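Local coordinates for protein tRNA-splicing ligase RtcB (PDB 2EPG) that probably joins RNA ends by GTP-dependent ligation, sealing 3'-phosphate or 2',3'-cyclic phosphate termini to 5'-hydroxyl ends with the help of manganese, at residues His215-Gln220 with Val241-His246; Glu224-Glu229 with Gly473-Arg478; Arg332-Leu337 with Gly378-Val383; Ser391-Gly396 with Ala477-Leu482; Ser407-Ala412 with Ser461-Ala466. One frame throughout, in Å; residues are numbered along the deposited sequence.

How the interactions relate
Interactions 1, 3 and 4 are buried, whereas 2 and 5 are only partly so. Strand 216-225 serves interactions 1 and 2, and strand 474-486 serves 2 and 4, which share Ala477 and Arg478; all three are antiparallel pairings. Near the predicted manganese and GMP sites, interaction 1 joins regular backbone pairing to histidines and a buried amide. Toward the edge, interaction 2 keeps only a short pairing and adds charges, an aromatic face and a water. Interaction 3 is almost wholly apolar, strands crossing through side chains, and its strand 380-383 bonds to strand 391-395 of interaction 4. Interaction 5 ties the predicted nucleotidylated-histidine loop to a helix start, against Tyr392.

Interaction 1: His215-Gln220 with Val241-His246; sequences HFLEVQ and VTVLIH
Strands 216-220 and 241-246 form a regular antiparallel pair, with Phe216-His246, Glu218-Leu244 and Gln220-Thr242 as its hydrogen-bonded pairs and Leu217-Ile245 and Val219-Val243 as the non-hydrogen-bonded ones. Gln220 is the side chain to follow. Its CB sits 3.7 Å from Thr242 OG1, and CG stays beside the same threonine. CD then touches both that hydroxyl and Leu244 CB. At the tip, OE1 accepts from Thr242 OG1 at 2.8 Å, in the amide plane and on a lone pair, while NE2 donates to the anti lone pair of Glu218 OE2, 2.9 Å away. Both ends of the amide are thus used, which fixes its flip. An alanine here would remove both bonds and would probably leave the Glu218 carboxylate and the Thr242 hydroxyl less firmly oriented. Leu217, Val219, Val243 and Ile245 line the other face, toward helix 288-321. At the far end His215 and His246, predicted ligands of the two manganese ions, come within 3.7 Å of each other through their ND1 atoms, and Phe216 belongs to the predicted GMP site. His246 CB lies over one face of the Phe216 ring, 4.1 Å from its centroid.

Interaction 2: Glu224-Glu229 with Gly473-Arg478; sequences EVYDEE and GKKVAR
Tyr226 lays one face of its ring under the end of Lys475. The lysine bends at chi3 (64°), which brings CE over the ring centre, 3.5 Å from the centroid, and NZ to 3.9 Å from it, so a CH-pi contact and a cation-pi contact share the same face. At the tip the tyrosine hydroxyl donates to the anti lone pair of Glu224 OE1, 2.8 Å away, and rests against Arg478 CB. A leucine here would lose the cation-pi face and the hydroxyl donor, and would probably leave Lys475 and the Glu224 carboxylate less well held. Glu224 and Arg478 run side by side, but OE1 lies above the guanidinium plane, so their long pairing is one of charge alone; the stronger partner of Arg478 is Asp223, which it meets through NE.

The backbones are antiparallel only briefly. Arg478 N donates to Glu224 O, and Tyr226 N donates to Val476 O at 2.8 Å, where Asp227 N adds a weak bond. Val476 and Ala477 form a classic beta bulge opposite Val393. Asp227 is the N-cap of helix 228-234, its OD2 accepting from Ala230 N. Its OD1 makes a long salt bridge to Lys474 NZ, 3.8 Å away, while a water accepts from NZ and donates to Asp227 OD2 and Glu229 OE1. The starts of strand 474-486 and helix 228-234 are therefore joined by several modest electrostatic links, and the capping carboxylate, with a lysine and a helix N-terminus close by, would probably remain ionised.

Interaction 3: Arg332-Leu337 with Gly378-Val383; sequences RVLYDL and GQPVLV
The two strands cross rather than pair: the axes of 332-337 and 380-383 pass 7.3 Å apart at -70°, so the contact is made through side chains. Tyr335, Leu337 and Leu382 bury nearly equal shares of it. Tyr335 has CG anti to the backbone N; its side chain crosses that of Pro380 at about a right angle, and Pro380 CD sits over the centre of one ring face, 4.0 Å from the centroid. Pro380 CB in turn meets Tyr335 CB, and on its flank Leu334 CD2 at 3.9 Å. Farther out along the tyrosine, the extended Gln379 chain crosses it, placing CG 3.6 Å from CE2, with its amide plane turned only 23° from the ring.

That amide is well gripped. Gln379 NE2 donates to Pro380 O, which lies in the amide plane, and also to Arg361 O. Leu337 holds its CG in the crowded position between backbone N and carbonyl carbon (chi1 82°) and splits its two methyls between Gln379 and Leu382. Its CD1 touches Gln379 NE2, while CD2 packs 3.6 Å from Leu382 CG. Leu382 CD1 also reaches back to Tyr335 O, 3.5 Å away.

This buried packing sets strand 380-383 against one face of strand 332-347. Val333 and Asp336 look to helix 288-321, the Asp336 carboxylate forming salt bridges to Arg308 of that helix and to Arg112; strand 110-119 pairs alongside, where Leu334 and Tyr335 form a classic beta bulge opposite Leu113.

Interaction 4: Ser391-Gly396 with Ala477-Leu482; sequences SYVLAG and ARLRPL
Backbone bonds come first. Ser391 and Leu479 exchange N-H and carbonyl in both directions, and so do Val393 and Ala477, making two antiparallel hydrogen-bonded pairs on either side of the non-hydrogen-bonded pair Tyr392-Arg478. The shortest link is Leu479 N to Ser391 O at 2.7 Å, with the donor above the carbonyl plane. Tyr392 CA also approaches Ala477 O in a CA-H...O contact of 3.3 Å.

The aliphatic packing lies on the face of Ser391, Val393, Ala477 and Leu479. Leu479 CD2 is the shared atom: it stands 3.9 Å from Val393 CG2 and equally far from Ser391 CB.

On the opposite face, Tyr392 and Arg478 run side by side in the same direction. The methylene part of the arginine lies along one side of the ring: CG is over one face toward the rim, 4.2 Å from the centroid, and CD reaches CE2 at 3.6 Å. The guanidinium plane is turned 74° from the ring, and its charge is directed to Asp223, with Tyr390 as a cation-pi partner.

Arginine thus serves Tyr392 with its aliphatic stem and keeps its charge for others, while Ser391, a predicted GMP-binding residue, has its OG weakly bonded to Gly385 N.

Interaction 5: Ser407-Ala412 with Ser461-Ala466; sequences SSCHGA and SLVVEA
A strand leads here into the loop of the predicted GMP-histidine intermediate, and that loop meets the N-terminus of helix 462-470, capped by Ser461. Ser407 and Ser408 belong to the short strand and are bonded to other parts of the chain, Ser408 OG to Ile472 O just past the helix. Cys409 is the first to touch. Its SG sits in the crowded position between backbone N and carbonyl carbon (chi1 74°), and both CB and SG come 4.0 Å from Val463 CG1.

His410, the predicted nucleotidylated residue, turns its CB away from the helix, and its ND1 is hydrogen-bonded to ND1 of His339, a predicted ligand of the second manganese. The neighbours of His410 make the helix contact instead. Gly411 contributes its carbonyl: its O lies only 3.0 Å from Val463 CG1, a tight fit of methyl against oxygen. Ala412 ends the walk; its CB lies 3.6 Å from Ser461 OG and also touches the Tyr392 ring. Val463 therefore meets three residues of the loop, CG1 toward Cys409 and Gly411, CG2 toward Ala412 O at 3.7 Å.

Ser461, with OG anti to its backbone N, does two jobs. The oxygen accepts an almost perfectly straight bond from Val464 N (179°), the capping bond of this N-cap residue, and donates to a lone pair of Ala412 O at a very short OG-to-O distance of 2.4 Å.

Interaction 1: His215-Gln220 with Val241-His246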
# COMPACT_ATOMS: atom_id res chain seq x y z
N HIS A 215 2.01 -4.22 11.62
CA HIS A 215 1.33 -5.18 10.76
C HIS A 215 0.30 -5.95 11.58
O HIS A 215 0.54 -6.27 12.75
CB HIS A 215 2.33 -6.16 10.12
CG HIS A 215 3.32 -5.49 9.21
ND1 HIS A 215 2.94 -4.65 8.19
CD2 HIS A 215 4.67 -5.54 9.18
CE1 HIS A 215 4.02 -4.21 7.56
NE2 HIS A 215 5.08 -4.73 8.15
N PHE A 216 -0.84 -6.24 10.98
CA PHE A 216 -1.90 -6.93 11.69
C PHE A 216 -2.99 -7.38 10.72
O PHE A 216 -2.94 -7.14 9.51
CB PHE A 216 -2.53 -5.99 12.71
CG PHE A 216 -3.07 -4.73 12.10
CD1 PHE A 216 -4.37 -4.68 11.62
CD2 PHE A 216 -2.24 -3.63 11.89
CE1 PHE A 216 -4.84 -3.55 10.95
CE2 PHE A 216 -2.70 -2.51 11.22
CZ PHE A 216 -4.01 -2.47 10.74
N LEU A 217 -3.99 -8.02 11.30
CA LEU A 217 -5.12 -8.49 10.56
C LEU A 217 -6.29 -8.16 11.47
O LEU A 217 -6.18 -8.31 12.68
CB LEU A 217 -4.96 -9.98 10.34
CG LEU A 217 -6.11 -10.94 10.06
CD1 LEU A 217 -5.54 -12.25 9.55
CD2 LEU A 217 -6.93 -11.17 11.33
N GLU A 218 -7.39 -7.64 10.92
CA GLU A 218 -8.53 -7.39 11.78
C GLU A 218 -9.87 -7.71 11.14
O GLU A 218 -10.08 -7.52 9.94
CB GLU A 218 -8.52 -5.96 12.38
CG GLU A 218 -8.33 -4.80 11.45
CD GLU A 218 -8.41 -3.45 12.18
OE1 GLU A 218 -7.76 -3.27 13.24
OE2 GLU A 218 -9.13 -2.56 11.69
N VAL A 219 -10.74 -8.29 11.97
CA VAL A 219 -12.10 -8.62 11.56
C VAL A 219 -12.86 -7.36 11.96
O VAL A 219 -12.73 -6.90 13.10
CB VAL A 219 -12.66 -9.81 12.34
CG1 VAL A 219 -14.05 -10.17 11.80
CG2 VAL A 219 -11.72 -10.99 12.24
N GLN A 220 -13.63 -6.80 11.03
CA GLN A 220 -14.34 -5.56 11.28
C GLN A 220 -15.76 -5.65 10.71
O GLN A 220 -16.17 -6.68 10.14
CB GLN A 220 -13.63 -4.39 10.56
CG GLN A 220 -12.12 -4.56 10.33
CD GLN A 220 -11.59 -3.84 9.08
OE1 GLN A 220 -11.95 -4.18 7.94
NE2 GLN A 220 -10.75 -2.83 9.29
N VAL A 241 -19.56 -7.90 7.66
CA VAL A 241 -18.29 -8.29 8.27
C VAL A 241 -17.15 -8.27 7.23
O VAL A 241 -17.29 -8.79 6.12
CB VAL A 241 -18.38 -9.74 8.86
CG1 VAL A 241 -17.01 -10.22 9.30
CG2 VAL A 241 -19.31 -9.75 10.07
N THR A 242 -16.03 -7.63 7.57
CA THR A 242 -14.88 -7.60 6.66
C THR A 242 -13.62 -7.99 7.43
O THR A 242 -13.62 -8.02 8.67
CB THR A 242 -14.66 -6.20 6.02
OG1 THR A 242 -14.34 -5.24 7.03
CG2 THR A 242 -15.92 -5.72 5.28
N VAL A 243 -12.57 -8.30 6.70
CA VAL A 243 -11.30 -8.65 7.29
C VAL A 243 -10.22 -7.86 6.53
O VAL A 243 -10.08 -7.99 5.32
CB VAL A 243 -11.04 -10.17 7.17
CG1 VAL A 243 -9.70 -10.52 7.85
CG2 VAL A 243 -12.20 -10.94 7.82
N LEU A 244 -9.46 -7.05 7.26
CA LEU A 244 -8.40 -6.25 6.65
C LEU A 244 -7.04 -6.81 7.05
O LEU A 244 -6.74 -6.94 8.23
CB LEU A 244 -8.55 -4.78 7.08
CG LEU A 244 -7.64 -3.76 6.38
CD1 LEU A 244 -8.32 -2.36 6.33
CD2 LEU A 244 -6.31 -3.68 7.12
N ILE A 245 -6.23 -7.13 6.04
CA ILE A 245 -4.88 -7.69 6.23
C ILE A 245 -3.84 -6.63 5.84
O ILE A 245 -3.82 -6.14 4.71
CB ILE A 245 -4.68 -8.92 5.32
CG1 ILE A 245 -5.73 -9.99 5.66
CG2 ILE A 245 -3.27 -9.47 5.50
CD1 ILE A 245 -5.90 -11.07 4.56
N HIS A 246 -2.98 -6.29 6.80
CA HIS A 246 -1.95 -5.28 6.62
C HIS A 246 -0.59 -5.90 6.85
O HIS A 246 -0.25 -6.25 7.99
CB HIS A 246 -2.15 -4.15 7.62
CG HIS A 246 -1.37 -2.91 7.32
ND1 HIS A 246 -0.08 -2.95 6.82
CD2 HIS A 246 -1.68 -1.60 7.47
CE1 HIS A 246 0.36 -1.71 6.67
NE2 HIS A 246 -0.58 -0.88 7.05

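Interaction 2: Glu224-Glu229 with Gly473-Arg478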
# COMPACT_ATOMS: atom_id res chain seq x y z
N GLU A 224 -20.59 2.49 8.45
CA GLU A 224 -21.12 3.64 7.75
C GLU A 224 -20.89 3.53 6.25
O GLU A 224 -19.82 3.09 5.80
CB GLU A 224 -20.48 4.92 8.30
CG GLU A 224 -21.34 6.17 8.16
CD GLU A 224 -21.11 7.17 9.28
OE1 GLU A 224 -20.04 7.83 9.30
OE2 GLU A 224 -22.00 7.28 10.16
N VAL A 225 -21.89 3.91 5.47
CA VAL A 225 -21.78 3.89 4.02
C VAL A 225 -22.01 5.31 3.51
O VAL A 225 -23.05 5.91 3.81
CB VAL A 225 -22.81 2.93 3.38
CG1 VAL A 225 -22.82 3.12 1.87
CG2 VAL A 225 -22.45 1.48 3.74
N TYR A 226 -21.04 5.84 2.77
CA TYR A 226 -21.11 7.21 2.25
C TYR A 226 -21.53 7.33 0.80
O TYR A 226 -22.18 8.31 0.41
CB TYR A 226 -19.76 7.90 2.42
CG TYR A 226 -19.22 7.83 3.82
CD1 TYR A 226 -18.14 7.01 4.13
CD2 TYR A 226 -19.82 8.56 4.84
CE1 TYR A 226 -17.66 6.91 5.42
CE2 TYR A 226 -19.35 8.47 6.15
CZ TYR A 226 -18.27 7.64 6.43
OH TYR A 226 -17.80 7.53 7.72
N ASP A 227 -21.15 6.37 -0.03
CA ASP A 227 -21.52 6.42 -1.43
C ASP A 227 -22.23 5.13 -1.74
O ASP A 227 -21.61 4.07 -1.85
CB ASP A 227 -20.30 6.55 -2.33
CG ASP A 227 -20.65 7.02 -3.72
OD1 ASP A 227 -20.65 8.24 -3.94
OD2 ASP A 227 -20.95 6.18 -4.59
N GLU A 228 -23.55 5.21 -1.89
CA GLU A 228 -24.37 4.05 -2.14
C GLU A 228 -24.01 3.36 -3.45
O GLU A 228 -23.98 2.13 -3.52
CB GLU A 228 -25.84 4.46 -2.14
CG GLU A 228 -26.77 3.40 -1.58
CD GLU A 228 -26.34 2.95 -0.18
OE1 GLU A 228 -26.44 3.77 0.76
OE2 GLU A 228 -25.90 1.78 -0.05
N GLU A 229 -23.74 4.14 -4.49
CA GLU A 229 -23.40 3.56 -5.79
C GLU A 229 -22.07 2.80 -5.76
O GLU A 229 -21.98 1.69 -6.27
CB GLU A 229 -23.34 4.64 -6.87
CG GLU A 229 -22.88 4.07 -8.20
CD GLU A 229 -22.48 5.13 -9.22
OE1 GLU A 229 -21.66 6.03 -8.88
OE2 GLU A 229 -22.98 5.06 -10.36
N GLY A 473 -10.08 11.23 -3.85
CA GLY A 473 -10.48 10.05 -3.11
C GLY A 473 -11.89 10.17 -2.56
O GLY A 473 -12.10 10.78 -1.51
N LYS A 474 -12.85 9.57 -3.26
CA LYS A 474 -14.23 9.62 -2.83
C LYS A 474 -14.50 8.63 -1.70
O LYS A 474 -14.16 7.45 -1.81
CB LYS A 474 -15.15 9.31 -4.01
CG LYS A 474 -16.62 9.20 -3.62
CD LYS A 474 -17.48 8.70 -4.77
CE LYS A 474 -17.62 9.74 -5.85
NZ LYS A 474 -18.55 9.28 -6.92
N LYS A 475 -15.11 9.11 -0.61
CA LYS A 475 -15.44 8.25 0.52
C LYS A 475 -16.52 7.26 0.15
O LYS A 475 -17.53 7.63 -0.42
CB LYS A 475 -15.92 9.07 1.71
CG LYS A 475 -14.81 9.81 2.40
CD LYS A 475 -15.34 10.70 3.51
CE LYS A 475 -15.99 9.91 4.61
NZ LYS A 475 -16.49 10.83 5.69
N VAL A 476 -16.30 6.00 0.50
CA VAL A 476 -17.27 4.97 0.21
C VAL A 476 -17.81 4.36 1.49
O VAL A 476 -19.02 4.26 1.67
CB VAL A 476 -16.68 3.86 -0.67
CG1 VAL A 476 -17.74 2.79 -0.93
CG2 VAL A 476 -16.15 4.46 -1.97
N ALA A 477 -16.92 3.94 2.39
CA ALA A 477 -17.37 3.35 3.64
C ALA A 477 -16.35 3.44 4.75
O ALA A 477 -15.18 3.75 4.51
CB ALA A 477 -17.78 1.88 3.43
N ARG A 478 -16.82 3.19 5.97
CA ARG A 478 -15.96 3.20 7.15
C ARG A 478 -16.12 1.85 7.81
O ARG A 478 -17.22 1.31 7.87
CB ARG A 478 -16.33 4.31 8.13
CG ARG A 478 -15.35 4.38 9.29
CD ARG A 478 -15.63 5.57 10.20
NE ARG A 478 -16.87 5.41 10.96
CZ ARG A 478 -17.48 6.40 11.60
NH1 ARG A 478 -18.59 6.17 12.28
NH2 ARG A 478 -16.97 7.62 11.55
O HOH W 1 -19.78 6.72 -6.93

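Interaction 3: Arg332-Leu337 with Gly378-Val383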
# COMPACT_ATOMS: atom_id res chain seq x y z
N ARG A 332 -14.77 -12.89 -0.03
CA ARG A 332 -14.15 -12.60 -1.32
C ARG A 332 -13.19 -11.45 -1.19
O ARG A 332 -13.32 -10.64 -0.27
CB ARG A 332 -15.22 -12.24 -2.35
CG ARG A 332 -16.33 -13.27 -2.52
CD ARG A 332 -17.29 -12.81 -3.61
NE ARG A 332 -18.56 -13.53 -3.58
CZ ARG A 332 -19.60 -13.21 -4.34
NH1 ARG A 332 -20.73 -13.91 -4.26
NH2 ARG A 332 -19.50 -12.18 -5.19
N VAL A 333 -12.24 -11.37 -2.11
CA VAL A 333 -11.29 -10.27 -2.11
C VAL A 333 -12.01 -9.06 -2.73
O VAL A 333 -12.41 -9.10 -3.90
CB VAL A 333 -10.05 -10.61 -2.97
CG1 VAL A 333 -9.12 -9.41 -3.04
CG2 VAL A 333 -9.30 -11.84 -2.35
N LEU A 334 -12.21 -8.02 -1.94
CA LEU A 334 -12.84 -6.80 -2.45
C LEU A 334 -11.74 -6.14 -3.27
O LEU A 334 -11.91 -5.82 -4.45
CB LEU A 334 -13.30 -5.92 -1.29
CG LEU A 334 -14.14 -4.70 -1.67
CD1 LEU A 334 -15.02 -4.31 -0.49
CD2 LEU A 334 -13.22 -3.55 -2.09
N TYR A 335 -10.58 -5.93 -2.63
CA TYR A 335 -9.42 -5.40 -3.34
C TYR A 335 -8.14 -5.65 -2.53
O TYR A 335 -8.21 -6.01 -1.35
CB TYR A 335 -9.55 -3.89 -3.62
CG TYR A 335 -8.76 -3.47 -4.84
CD1 TYR A 335 -9.00 -4.07 -6.08
CD2 TYR A 335 -7.76 -2.51 -4.77
CE1 TYR A 335 -8.26 -3.71 -7.20
CE2 TYR A 335 -7.04 -2.14 -5.89
CZ TYR A 335 -7.29 -2.76 -7.10
OH TYR A 335 -6.57 -2.40 -8.22
N ASP A 336 -7.00 -5.45 -3.17
CA ASP A 336 -5.70 -5.61 -2.51
C ASP A 336 -4.74 -4.66 -3.24
O ASP A 336 -4.60 -4.74 -4.46
CB ASP A 336 -5.26 -7.08 -2.62
CG ASP A 336 -3.85 -7.33 -2.06
OD1 ASP A 336 -3.67 -8.32 -1.32
OD2 ASP A 336 -2.91 -6.56 -2.37
N LEU A 337 -4.11 -3.75 -2.50
CA LEU A 337 -3.19 -2.81 -3.11
C LEU A 337 -2.01 -2.43 -2.22
O LEU A 337 -2.07 -2.53 -1.00
CB LEU A 337 -3.92 -1.52 -3.54
CG LEU A 337 -4.18 -0.44 -2.47
CD1 LEU A 337 -4.88 0.78 -3.10
CD2 LEU A 337 -5.05 -1.03 -1.35
N GLY A 378 -14.65 3.52 -10.09
CA GLY A 378 -13.26 3.77 -9.74
C GLY A 378 -12.65 2.65 -8.89
O GLY A 378 -13.36 1.84 -8.29
N GLN A 379 -11.32 2.62 -8.82
CA GLN A 379 -10.59 1.62 -8.06
C GLN A 379 -10.78 1.78 -6.56
O GLN A 379 -10.80 2.90 -6.05
CB GLN A 379 -9.09 1.75 -8.36
CG GLN A 379 -8.18 0.74 -7.63
CD GLN A 379 -6.78 1.27 -7.49
OE1 GLN A 379 -6.06 1.43 -8.48
NE2 GLN A 379 -6.40 1.60 -6.27
N PRO A 380 -10.93 0.67 -5.83
CA PRO A 380 -11.10 0.80 -4.37
C PRO A 380 -9.76 1.30 -3.79
O PRO A 380 -8.68 0.96 -4.30
CB PRO A 380 -11.39 -0.64 -3.91
CG PRO A 380 -11.99 -1.30 -5.14
CD PRO A 380 -11.17 -0.72 -6.27
N VAL A 381 -9.82 2.11 -2.74
CA VAL A 381 -8.63 2.61 -2.08
C VAL A 381 -8.85 2.23 -0.64
O VAL A 381 -9.82 2.67 -0.01
CB VAL A 381 -8.50 4.15 -2.19
CG1 VAL A 381 -7.33 4.64 -1.32
CG2 VAL A 381 -8.27 4.55 -3.64
N LEU A 382 -7.95 1.40 -0.11
CA LEU A 382 -8.07 0.90 1.25
C LEU A 382 -7.20 1.72 2.17
O LEU A 382 -5.98 1.76 2.03
CB LEU A 382 -7.65 -0.58 1.28
CG LEU A 382 -8.33 -1.42 0.18
CD1 LEU A 382 -7.84 -2.88 0.20
CD2 LEU A 382 -9.84 -1.35 0.36
N VAL A 383 -7.84 2.39 3.12
CA VAL A 383 -7.14 3.25 4.06
C VAL A 383 -7.27 2.68 5.47
O VAL A 383 -8.25 2.93 6.17
CB VAL A 383 -7.71 4.68 4.01
CG1 VAL A 383 -7.04 5.58 5.03
CG2 VAL A 383 -7.51 5.26 2.62

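Interaction 4: Ser391-Gly396 with Ala477-Leu482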
# COMPACT_ATOMS: atom_id res chain seq x y z
N SER A 391 -11.13 2.21 9.72
CA SER A 391 -10.51 2.01 8.42
C SER A 391 -11.51 2.60 7.45
O SER A 391 -12.70 2.69 7.77
CB SER A 391 -10.30 0.53 8.13
OG SER A 391 -9.12 0.08 8.76
N TYR A 392 -11.05 3.02 6.28
CA TYR A 392 -11.98 3.58 5.31
C TYR A 392 -11.77 2.95 3.94
O TYR A 392 -10.71 2.41 3.63
CB TYR A 392 -11.80 5.11 5.18
CG TYR A 392 -12.02 5.90 6.47
CD1 TYR A 392 -11.06 5.94 7.48
CD2 TYR A 392 -13.21 6.60 6.67
CE1 TYR A 392 -11.28 6.63 8.66
CE2 TYR A 392 -13.43 7.30 7.86
CZ TYR A 392 -12.47 7.31 8.84
OH TYR A 392 -12.71 8.00 10.01
N VAL A 393 -12.82 2.98 3.12
CA VAL A 393 -12.75 2.49 1.77
C VAL A 393 -13.12 3.72 0.93
O VAL A 393 -14.18 4.32 1.15
CB VAL A 393 -13.77 1.37 1.50
CG1 VAL A 393 -13.69 0.96 0.03
CG2 VAL A 393 -13.50 0.16 2.41
N LEU A 394 -12.22 4.11 0.03
CA LEU A 394 -12.47 5.24 -0.85
C LEU A 394 -12.51 4.67 -2.25
O LEU A 394 -12.37 3.46 -2.43
CB LEU A 394 -11.32 6.26 -0.74
CG LEU A 394 -10.86 6.63 0.68
CD1 LEU A 394 -9.68 7.60 0.62
CD2 LEU A 394 -12.01 7.24 1.46
N ALA A 395 -12.73 5.53 -3.24
CA ALA A 395 -12.73 5.11 -4.63
C ALA A 395 -11.86 6.11 -5.39
O ALA A 395 -11.86 7.31 -5.06
CB ALA A 395 -14.15 5.09 -5.20
N GLY A 396 -11.11 5.63 -6.38
CA GLY A 396 -10.24 6.50 -7.17
C GLY A 396 -11.05 7.44 -8.04
O GLY A 396 -12.17 7.13 -8.42
N ALA A 477 -16.92 3.94 2.39
CA ALA A 477 -17.37 3.35 3.64
C ALA A 477 -16.35 3.44 4.75
O ALA A 477 -15.18 3.75 4.51
CB ALA A 477 -17.78 1.88 3.43
N ARG A 478 -16.82 3.19 5.97
CA ARG A 478 -15.96 3.20 7.15
C ARG A 478 -16.12 1.85 7.81
O ARG A 478 -17.22 1.31 7.87
CB ARG A 478 -16.33 4.31 8.13
CG ARG A 478 -15.35 4.38 9.29
CD ARG A 478 -15.63 5.57 10.20
NE ARG A 478 -16.87 5.41 10.96
CZ ARG A 478 -17.48 6.40 11.60
NH1 ARG A 478 -18.59 6.17 12.28
NH2 ARG A 478 -16.97 7.62 11.55
N LEU A 479 -15.01 1.34 8.33
CA LEU A 479 -14.94 0.03 8.97
C LEU A 479 -14.48 0.14 10.43
O LEU A 479 -13.50 0.82 10.73
CB LEU A 479 -13.93 -0.84 8.20
CG LEU A 479 -14.19 -1.43 6.81
CD1 LEU A 479 -15.38 -0.81 6.14
CD2 LEU A 479 -12.92 -1.30 5.97
N ARG A 480 -15.19 -0.54 11.32
CA ARG A 480 -14.83 -0.53 12.74
C ARG A 480 -14.31 -1.92 13.12
O ARG A 480 -14.92 -2.94 12.79
CB ARG A 480 -16.06 -0.15 13.57
CG ARG A 480 -15.76 0.06 15.04
CD ARG A 480 -16.85 0.86 15.74
NE ARG A 480 -16.44 1.17 17.10
CZ ARG A 480 -16.32 0.27 18.07
NH1 ARG A 480 -15.93 0.63 19.28
NH2 ARG A 480 -16.63 -1.01 17.83
N PRO A 481 -13.17 -1.99 13.82
CA PRO A 481 -12.59 -3.28 14.23
C PRO A 481 -13.29 -3.97 15.39
O PRO A 481 -13.83 -3.32 16.28
CB PRO A 481 -11.16 -2.90 14.59
CG PRO A 481 -11.32 -1.53 15.16
CD PRO A 481 -12.31 -0.87 14.23
N LEU A 482 -13.29 -5.30 15.34
CA LEU A 482 -13.89 -6.14 16.38
C LEU A 482 -12.81 -7.03 16.98
O LEU A 482 -12.79 -7.25 18.19
CB LEU A 482 -14.98 -7.04 15.80
CG LEU A 482 -16.29 -6.40 15.37
CD1 LEU A 482 -17.01 -7.33 14.41
CD2 LEU A 482 -17.14 -6.10 16.59

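Interaction 5: Ser407-Ala412 with Ser461-Ala466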
# COMPACT_ATOMS: atom_id res chain seq x y z
N SER A 407 -3.14 8.93 -7.95
CA SER A 407 -2.72 8.51 -6.62
C SER A 407 -3.60 9.06 -5.50
O SER A 407 -4.19 10.13 -5.63
CB SER A 407 -1.29 8.97 -6.37
OG SER A 407 -0.41 8.45 -7.35
N SER A 408 -3.67 8.34 -4.39
CA SER A 408 -4.43 8.81 -3.26
C SER A 408 -3.68 8.54 -1.95
O SER A 408 -2.49 8.21 -1.97
CB SER A 408 -5.82 8.18 -3.24
OG SER A 408 -6.67 8.92 -2.38
N CYS A 409 -4.36 8.67 -0.82
CA CYS A 409 -3.68 8.48 0.46
C CYS A 409 -3.67 7.03 0.89
O CYS A 409 -4.35 6.18 0.31
CB CYS A 409 -4.36 9.32 1.54
SG CYS A 409 -5.96 8.63 2.05
N HIS A 410 -2.89 6.74 1.92
CA HIS A 410 -2.84 5.38 2.42
C HIS A 410 -3.22 5.30 3.89
O HIS A 410 -3.69 4.28 4.36
CB HIS A 410 -1.44 4.80 2.22
CG HIS A 410 -0.52 5.03 3.38
ND1 HIS A 410 -0.08 4.00 4.18
CD2 HIS A 410 0.02 6.16 3.88
CE1 HIS A 410 0.71 4.49 5.12
NE2 HIS A 410 0.79 5.80 4.96
N GLY A 411 -3.00 6.38 4.63
CA GLY A 411 -3.33 6.37 6.05
C GLY A 411 -4.46 7.28 6.45
O GLY A 411 -4.83 8.20 5.72
N ALA A 412 -5.03 7.02 7.63
CA ALA A 412 -6.14 7.82 8.15
C ALA A 412 -5.74 8.74 9.30
O ALA A 412 -6.41 9.74 9.58
CB ALA A 412 -7.28 6.89 8.60
N SER A 461 -11.30 11.23 10.25
CA SER A 461 -9.95 11.38 9.71
C SER A 461 -9.75 12.65 8.91
O SER A 461 -10.45 12.89 7.93
CB SER A 461 -9.60 10.19 8.84
OG SER A 461 -8.30 10.33 8.31
N LEU A 462 -8.77 13.46 9.33
CA LEU A 462 -8.47 14.70 8.64
C LEU A 462 -7.85 14.34 7.30
O LEU A 462 -8.11 14.99 6.29
CB LEU A 462 -7.49 15.55 9.46
CG LEU A 462 -8.01 16.06 10.82
CD1 LEU A 462 -6.82 16.56 11.63
CD2 LEU A 462 -9.04 17.16 10.63
N VAL A 463 -7.03 13.29 7.30
CA VAL A 463 -6.40 12.85 6.07
C VAL A 463 -7.47 12.54 5.02
O VAL A 463 -7.45 13.11 3.93
CB VAL A 463 -5.53 11.60 6.32
CG1 VAL A 463 -4.89 11.14 5.02
CG2 VAL A 463 -4.44 11.95 7.36
N VAL A 464 -8.42 11.66 5.36
CA VAL A 464 -9.49 11.31 4.44
C VAL A 464 -10.29 12.55 4.04
O VAL A 464 -10.74 12.68 2.90
CB VAL A 464 -10.46 10.27 5.06
CG1 VAL A 464 -11.66 10.07 4.15
CG2 VAL A 464 -9.74 8.94 5.27
N GLU A 465 -10.45 13.47 4.99
CA GLU A 465 -11.18 14.72 4.75
C GLU A 465 -10.45 15.55 3.69
O GLU A 465 -11.06 16.08 2.75
CB GLU A 465 -11.24 15.52 6.06
CG GLU A 465 -12.00 16.84 5.99
CD GLU A 465 -11.79 17.72 7.24
OE1 GLU A 465 -10.77 18.46 7.29
OE2 GLU A 465 -12.64 17.67 8.16
N ALA A 466 -9.13 15.66 3.84
CA ALA A 466 -8.35 16.43 2.88
C ALA A 466 -8.39 15.75 1.52
O ALA A 466 -8.57 16.39 0.48
CB ALA A 466 -6.93 16.55 3.35